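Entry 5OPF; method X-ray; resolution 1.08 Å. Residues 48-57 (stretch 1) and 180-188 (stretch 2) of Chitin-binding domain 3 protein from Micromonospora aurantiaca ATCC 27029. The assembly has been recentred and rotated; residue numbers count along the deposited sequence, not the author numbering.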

# COMPACT_ATOMS: atom_id res chain seq x y z
N TRP A 48 -1.14 8.72 6.74
CA TRP A 48 -1.36 7.51 5.96
C TRP A 48 -1.99 7.80 4.60
O TRP A 48 -1.83 7.00 3.67
CB TRP A 48 -2.23 6.50 6.74
CG TRP A 48 -3.63 7.00 7.08
CD1 TRP A 48 -4.03 7.57 8.26
CD2 TRP A 48 -4.78 7.02 6.22
NE1 TRP A 48 -5.36 7.92 8.19
CE2 TRP A 48 -5.84 7.60 6.95
CE3 TRP A 48 -5.02 6.60 4.91
CZ2 TRP A 48 -7.12 7.76 6.42
CZ3 TRP A 48 -6.30 6.76 4.38
CH2 TRP A 48 -7.32 7.34 5.13
N ASN A 49 -2.68 8.92 4.46
CA ASN A 49 -3.40 9.27 3.24
C ASN A 49 -2.54 9.98 2.21
O ASN A 49 -3.05 10.33 1.13
CB ASN A 49 -4.62 10.15 3.60
CG ASN A 49 -4.24 11.55 4.05
OD1 ASN A 49 -3.06 11.89 4.14
ND2 ASN A 49 -5.24 12.37 4.31
N GLY A 50 -1.25 10.17 2.48
CA GLY A 50 -0.42 11.05 1.67
C GLY A 50 0.82 10.43 1.06
O GLY A 50 1.81 11.13 0.82
N LEU A 51 0.77 9.13 0.77
CA LEU A 51 1.95 8.41 0.27
C LEU A 51 2.01 8.52 -1.26
O LEU A 51 1.75 7.57 -2.02
CB LEU A 51 1.95 6.97 0.76
CG LEU A 51 3.35 6.36 0.97
CD1 LEU A 51 3.19 5.00 1.65
CD2 LEU A 51 4.15 6.24 -0.32
N PHE A 52 2.39 9.73 -1.71
CA PHE A 52 2.40 10.05 -3.13
C PHE A 52 3.72 10.69 -3.56
O PHE A 52 4.45 11.28 -2.76
CB PHE A 52 1.22 10.95 -3.54
CG PHE A 52 1.20 12.30 -2.89
CD1 PHE A 52 1.99 13.34 -3.35
CD2 PHE A 52 0.36 12.55 -1.81
CE1 PHE A 52 1.96 14.58 -2.74
CE2 PHE A 52 0.33 13.79 -1.20
CZ PHE A 52 1.13 14.80 -1.67
N ARG A 53 3.95 10.57 -4.87
CA ARG A 53 4.90 11.38 -5.62
C ARG A 53 4.10 12.26 -6.58
O ARG A 53 2.91 12.04 -6.82
CB ARG A 53 5.84 10.51 -6.46
CG ARG A 53 6.70 9.53 -5.66
CD ARG A 53 7.74 8.85 -6.54
NE ARG A 53 8.81 9.77 -6.91
CZ ARG A 53 9.86 10.05 -6.15
NH1 ARG A 53 10.05 9.44 -4.98
NH2 ARG A 53 10.74 10.94 -6.57
N GLU A 54 4.78 13.29 -7.11
CA GLU A 54 4.21 14.12 -8.16
C GLU A 54 5.20 14.22 -9.31
O GLU A 54 6.41 14.15 -9.11
CB GLU A 54 3.83 15.52 -7.64
CG GLU A 54 2.64 15.43 -6.68
CD GLU A 54 2.17 16.74 -6.10
OE1 GLU A 54 2.75 17.79 -6.44
OE2 GLU A 54 1.21 16.70 -5.30
N GLY A 55 4.67 14.33 -10.52
CA GLY A 55 5.49 14.51 -11.71
C GLY A 55 6.14 13.25 -12.26
O GLY A 55 7.06 13.35 -13.07
N VAL A 56 5.68 12.06 -11.86
CA VAL A 56 6.28 10.82 -12.34
C VAL A 56 6.03 10.59 -13.82
O VAL A 56 6.78 9.85 -14.47
CB VAL A 56 5.76 9.67 -11.46
CG1 VAL A 56 6.17 8.30 -12.02
CG2 VAL A 56 6.27 9.83 -10.03
N ALA A 57 4.99 11.20 -14.38
CA ALA A 57 4.72 11.12 -15.82
C ALA A 57 4.61 9.68 -16.29
O ALA A 57 5.05 9.33 -17.39
CB ALA A 57 5.76 11.90 -16.65
N HIS A 180 -6.61 14.50 -10.87
CA HIS A 180 -6.63 15.95 -10.70
C HIS A 180 -5.29 16.62 -10.96
O HIS A 180 -5.22 17.85 -11.04
CB HIS A 180 -7.07 16.29 -9.27
CG HIS A 180 -6.12 15.80 -8.22
ND1 HIS A 180 -5.69 14.49 -8.17
CD2 HIS A 180 -5.52 16.45 -7.19
CE1 HIS A 180 -4.86 14.35 -7.15
NE2 HIS A 180 -4.74 15.52 -6.54
N LEU A 181 -4.22 15.83 -11.07
CA LEU A 181 -2.84 16.28 -11.03
C LEU A 181 -2.02 15.06 -11.41
O LEU A 181 -2.49 13.93 -11.24
CB LEU A 181 -2.50 16.72 -9.60
CG LEU A 181 -1.22 17.47 -9.31
CD1 LEU A 181 -1.25 18.85 -9.96
CD2 LEU A 181 -1.03 17.61 -7.81
N ASP A 182 -0.80 15.27 -11.92
CA ASP A 182 0.12 14.13 -12.04
C ASP A 182 0.64 13.80 -10.65
O ASP A 182 1.67 14.31 -10.20
CB ASP A 182 1.27 14.39 -13.01
CG ASP A 182 2.21 13.20 -13.14
OD1 ASP A 182 1.89 12.11 -12.59
OD2 ASP A 182 3.26 13.34 -13.80
N GLN A 183 -0.12 12.97 -9.94
CA GLN A 183 0.13 12.60 -8.56
C GLN A 183 -0.18 11.12 -8.45
O GLN A 183 -1.27 10.69 -8.85
CB GLN A 183 -0.78 13.40 -7.63
CG GLN A 183 -0.53 13.19 -6.15
CD GLN A 183 -1.59 13.87 -5.30
OE1 GLN A 183 -2.73 13.44 -5.26
NE2 GLN A 183 -1.22 14.96 -4.64
N SER A 184 0.78 10.35 -7.95
CA SER A 184 0.69 8.90 -7.92
C SER A 184 1.01 8.38 -6.53
O SER A 184 1.93 8.86 -5.86
CB SER A 184 1.64 8.32 -8.97
OG SER A 184 2.92 8.92 -8.93
N TYR A 185 0.25 7.36 -6.11
CA TYR A 185 0.34 6.80 -4.77
C TYR A 185 0.78 5.34 -4.85
O TYR A 185 0.38 4.61 -5.77
CB TYR A 185 -1.02 6.85 -4.06
CG TYR A 185 -1.58 8.23 -3.82
CD1 TYR A 185 -2.01 9.04 -4.87
CD2 TYR A 185 -1.75 8.73 -2.52
CE1 TYR A 185 -2.57 10.29 -4.64
CE2 TYR A 185 -2.30 9.98 -2.28
CZ TYR A 185 -2.70 10.76 -3.34
OH TYR A 185 -3.26 12.00 -3.10
N TYR A 186 1.55 4.90 -3.85
CA TYR A 186 2.25 3.62 -3.89
C TYR A 186 2.00 2.88 -2.58
O TYR A 186 2.55 3.25 -1.54
CB TYR A 186 3.75 3.86 -4.10
CG TYR A 186 4.00 4.61 -5.38
CD1 TYR A 186 4.06 3.94 -6.60
CD2 TYR A 186 4.13 5.99 -5.39
CE1 TYR A 186 4.23 4.64 -7.80
CE2 TYR A 186 4.31 6.70 -6.57
CZ TYR A 186 4.36 6.02 -7.78
OH TYR A 186 4.54 6.74 -8.94
N LEU A 187 1.15 1.85 -2.62
CA LEU A 187 0.66 1.20 -1.40
C LEU A 187 1.05 -0.27 -1.35
O LEU A 187 0.52 -1.08 -2.13
CB LEU A 187 -0.86 1.31 -1.31
CG LEU A 187 -1.51 2.69 -1.24
CD1 LEU A 187 -0.77 3.62 -0.30
CD2 LEU A 187 -1.64 3.29 -2.65
N CYS A 188 1.91 -0.64 -0.40
CA CYS A 188 2.18 -2.04 -0.10
C CYS A 188 1.21 -2.53 0.95
O CYS A 188 1.03 -1.86 1.97
CB CYS A 188 3.59 -2.21 0.47
SG CYS A 188 4.89 -1.97 -0.73
O HOH W 1 3.31 11.51 -10.12

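Two segments far apart in sequence meet here as neighbouring antiparallel strands: 52-54 runs against 183-188, their N-to-C directions 152° apart and their axes approaching to 4.5 Å. Together the two stretches bury 659 Å² of surface, and backbone hydrogen bonds run between them.

Walking along stretch 2, His 180 lies outside the contact, and Leu 181 touches it lightly. Leu 181 CD2 sits 3.5 Å from Glu 54 OE2, so the leucine offers an apolar flank to the carboxylate rather than a polar partner.

Asp 182 does far more. Its backbone O accepts a hydrogen bond from Gly 55 N at 3.0 Å, carrying the ladder just past the strand of stretch 1. There the chain turns, and Gly 55 adopts a positive phi of 80°, a conformation that favours glycine. The aspartate side chain, with chi1 at 180°, reaches the turn: OD2 accepts a hydrogen bond from Ala 57 N at 2.8 Å. A carboxylate suits this place because the turn leaves amide hydrogens without strand partners. Val 56 N is served instead by water 1, which accepts from it at 3.0 Å and donates to Asp 182 OD1 at 2.9 Å.

Gln 183 begins the strand opposite Glu 54, in a non-hydrogen-bonded pair whose side chains share a face of the sheet. The pairing moves to the side chains: Gln 183 NE2 donates to Glu 54 OE2 at 3.1 Å, an amide answering a carboxylate. The same NE2 lies over one face of the Phe 52 ring, 3.7 Å from CE1. Being an amide, the group has an acceptor to offer as well, and Gln 183 OE1 receives a hydrogen bond from Tyr 185 OH at 2.6 Å.

Ser 184 pairs with Arg 53 through two backbone hydrogen bonds, Arg 53 N to Ser 184 O at 2.8 Å and Ser 184 N to Arg 53 O at 2.9 Å. The short side chain of Ser 184 meets Val 56, with Val 56 CG2 3.6 Å from Ser 184 OG. Ser 184 OG hydrogen-bonds Tyr 186 OH at 2.7 Å and water 1 at 2.9 Å.

Tyr 185 faces Phe 52, their CA atoms 4.2 Å apart. With no backbone hydrogen bonds between the pair, cohesion comes from CH-pi and aromatic contact: Phe 52 CB stands 3.7 Å from the centroid of the Tyr 185 ring, almost on its normal, while the two rings meet obliquely, their planes at 59°. Asn 49 O approaches the tyrosine's ring edge, 3.5 Å from Tyr 185 CE2.

Tyr 186 N donates to Leu 51 O at 3.2 Å, extending the ladder beyond the strand of stretch 1. Its long aromatic side chain passes Arg 53, with Tyr 186 CE2 3.8 Å from Arg 53 CG, and brings Tyr 186 OH within 3.7 Å of Val 56 CG2. Leu 187 adds a looser apolar contact, Leu 187 CD1 to Leu 51 CB at 4.4 Å, and Cys 188 makes none.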